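Local structure of catalase (Bacillus pumilus, 4QON) at residues Thr107-Arg112 / Glu185-Asn190. The protein catalyses the breakdown of hydrogen peroxide to water and molecular oxygen as a haem-containing, tetrameric catalase. Residues are numbered along the deposited sequence; the frame is centred on the assembly and turned at random.
Sequences TLRDPR and EGIPAN. With CAQ (catechol), chain H.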
loop_
_atom_site.group_PDB
_atom_site.type_symbol
_atom_site.label_atom_id
_atom_site.label_comp_id
_atom_site.label_asym_id
_atom_site.label_seq_id
_atom_site.Cartn_x
_atom_site.Cartn_y
_atom_site.Cartn_z
ATOM N N THR A 107 -26.321 15.452 10.930
ATOM C CA THR A 107 -27.153 16.650 11.080
ATOM C C THR A 107 -26.554 17.909 10.444
ATOM O O THR A 107 -27.116 19.000 10.572
ATOM C CB THR A 107 -27.345 16.922 12.599
ATOM O OG1 THR A 107 -26.111 16.681 13.276
ATOM C CG2 THR A 107 -28.390 16.013 13.176
ATOM N N LEU A 108 -25.434 17.765 9.724
ATOM C CA LEU A 108 -24.801 18.898 9.075
ATOM C C LEU A 108 -25.448 19.204 7.721
ATOM O O LEU A 108 -25.993 18.306 7.074
ATOM C CB LEU A 108 -23.322 18.622 8.821
ATOM C CG LEU A 108 -22.480 18.143 10.019
ATOM C CD1 LEU A 108 -21.011 18.066 9.653
ATOM C CD2 LEU A 108 -22.690 19.104 11.188
ATOM N N ARG A 109 -25.310 20.435 7.231
ATOM C CA ARG A 109 -25.779 20.806 5.867
ATOM C C ARG A 109 -24.838 20.233 4.802
ATOM O O ARG A 109 -23.623 20.233 4.969
ATOM C CB ARG A 109 -25.878 22.345 5.707
ATOM C CG ARG A 109 -26.361 22.831 4.339
ATOM C CD ARG A 109 -26.624 24.339 4.269
ATOM N NE ARG A 109 -27.416 24.786 5.418
ATOM C CZ ARG A 109 -28.731 24.647 5.546
ATOM N NH1 ARG A 109 -29.468 24.139 4.567
ATOM N NH2 ARG A 109 -29.328 25.020 6.670
ATOM N N ASP A 110 -25.419 19.653 3.751
ATOM C CA ASP A 110 -24.639 18.884 2.744
ATOM C C ASP A 110 -25.673 18.286 1.763
ATOM O O ASP A 110 -26.726 17.821 2.182
ATOM C CB ASP A 110 -23.821 17.750 3.431
ATOM C CG ASP A 110 -22.267 17.933 3.343
ATOM O OD1 ASP A 110 -21.757 18.897 2.686
ATOM O OD2 ASP A 110 -21.533 17.064 3.920
ATOM N N PRO A 111 -25.310 18.171 0.471
ATOM C CA PRO A 111 -26.000 17.155 -0.332
ATOM C C PRO A 111 -25.918 15.796 0.360
ATOM O O PRO A 111 -25.037 15.604 1.210
ATOM C CB PRO A 111 -25.210 17.166 -1.660
ATOM C CG PRO A 111 -24.498 18.467 -1.628
ATOM C CD PRO A 111 -24.116 18.679 -0.227
ATOM N N ARG A 112 -26.787 14.870 -0.032
ATOM C CA ARG A 112 -26.709 13.506 0.425
ATOM C C ARG A 112 -26.488 12.602 -0.806
ATOM O O ARG A 112 -27.149 12.757 -1.822
ATOM C CB ARG A 112 -28.001 13.095 1.160
ATOM C CG ARG A 112 -27.931 13.183 2.678
ATOM C CD ARG A 112 -27.551 14.553 3.195
ATOM N NE ARG A 112 -27.535 14.569 4.660
ATOM C CZ ARG A 112 -27.264 15.640 5.410
ATOM N NH1 ARG A 112 -26.934 16.791 4.837
ATOM N NH2 ARG A 112 -27.294 15.532 6.740
ATOM N N GLU A 185 -33.878 21.719 2.632
ATOM C CA GLU A 185 -33.513 20.424 2.018
ATOM C C GLU A 185 -31.993 20.213 2.082
ATOM O O GLU A 185 -31.518 19.088 1.835
ATOM C CB GLU A 185 -34.051 20.269 0.582
ATOM C CG GLU A 185 -34.084 18.786 0.094
ATOM C CD GLU A 185 -34.788 18.577 -1.247
ATOM O OE1 GLU A 185 -35.373 19.564 -1.763
ATOM O OE2 GLU A 185 -34.786 17.417 -1.794
ATOM N N GLY A 186 -31.225 21.261 2.436
ATOM C CA GLY A 186 -29.799 21.067 2.749
ATOM C C GLY A 186 -29.545 20.132 3.942
ATOM O O GLY A 186 -28.427 19.658 4.107
ATOM N N ILE A 187 -30.588 19.856 4.752
ATOM C CA ILE A 187 -30.528 18.949 5.892
ATOM C C ILE A 187 -31.762 18.047 5.862
ATOM O O ILE A 187 -32.731 18.259 6.616
ATOM C CB ILE A 187 -30.427 19.669 7.269
ATOM C CG1 ILE A 187 -29.387 20.782 7.244
ATOM C CG2 ILE A 187 -30.092 18.652 8.353
ATOM C CD1 ILE A 187 -29.371 21.654 8.485
ATOM N N PRO A 188 -31.757 17.031 4.997
ATOM C CA PRO A 188 -32.717 15.937 5.130
ATOM C C PRO A 188 -32.865 15.332 6.527
ATOM O O PRO A 188 -31.898 15.213 7.281
ATOM C CB PRO A 188 -32.207 14.860 4.155
ATOM C CG PRO A 188 -31.254 15.580 3.250
ATOM C CD PRO A 188 -30.644 16.682 4.089
ATOM N N ALA A 189 -34.120 15.020 6.900
ATOM C CA ALA A 189 -34.422 14.510 8.219
ATOM C C ALA A 189 -33.791 13.180 8.488
ATOM O O ALA A 189 -33.417 12.851 9.629
ATOM C CB ALA A 189 -35.922 14.330 8.376
ATOM N N ASN A 190 -33.763 12.361 7.455
ATOM C CA ASN A 190 -32.977 11.157 7.481
ATOM C C ASN A 190 -32.761 10.678 5.997
ATOM O O ASN A 190 -33.163 11.369 5.034
ATOM C CB ASN A 190 -33.715 10.161 8.382
ATOM C CG ASN A 190 -35.137 9.967 7.975
ATOM O OD1 ASN A 190 -35.406 9.555 6.844
ATOM N ND2 ASN A 190 -36.072 10.302 8.870
HETATM C C1 CAQ H . -22.054 24.897 1.872
HETATM C C2 CAQ H . -22.085 23.867 2.793
HETATM C C3 CAQ H . -21.945 22.557 2.346
HETATM O O3 CAQ H . -21.931 21.504 3.174
HETATM C C4 CAQ H . -21.774 22.259 0.922
HETATM O O4 CAQ H . -21.647 20.936 0.569
HETATM C C5 CAQ H . -21.755 23.325 0.020
HETATM C C6 CAQ H . -21.895 24.636 0.499
HETATM O O HOH W 1 -29.141 18.042 1.121
#
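D110 N donates a hydrogen bond to G186 O at 3.0 Å. The CA of R109 adds a CH···O contact to the same oxygen. The two backbones come close here, and the guanidinium of R109 lies near G186, with NH1 3.6 Å from G186 CA. The R109 side chain leaves with CG opposite the backbone N (chi1 -180°) and bends at chi3 (-47°), which turns the head back beside G186 and I187. NH1 then bonds to L181 O. I187 crosses R109 at about a right angle. Its CG1 and CD1 lie over one face of the guanidinium, CD1 3.8 Å from NH2. The other branch, CG2, packs against T107 O.

R112 reaches back along its own segment. A bend at chi2 (56°), followed by two extended torsions, brings the guanidinium edge to the L108 and D110 carbonyl oxygens. NH1 and NH2 grip L108 O end-on, and NH1 also bonds to D110 O at 2.9 Å. Both oxygens lie in the guanidinium plane and fix how the group is turned. P188 CD lies over one face, toward its rim, 3.8 Å from CZ.

The contact joins two loops of the catalase fold on the haem side of its beta-barrel. One links strands 88-96 and 113-120; the other leads from helix 175-181 to strand 196-197. A water donates to D110 O and E185 O and bridges the loops.

The D110 side chain leaves its backbone away from 185-190, and its carboxylate meets a bound catechol. Its OD1 accepts from catechol O4 at 2.9 Å and lies 2.7 Å from O3, which also approaches R109 O. OD2 is held by V98 N and I99 N, which fixes the carboxylate. A second catechol touches P111.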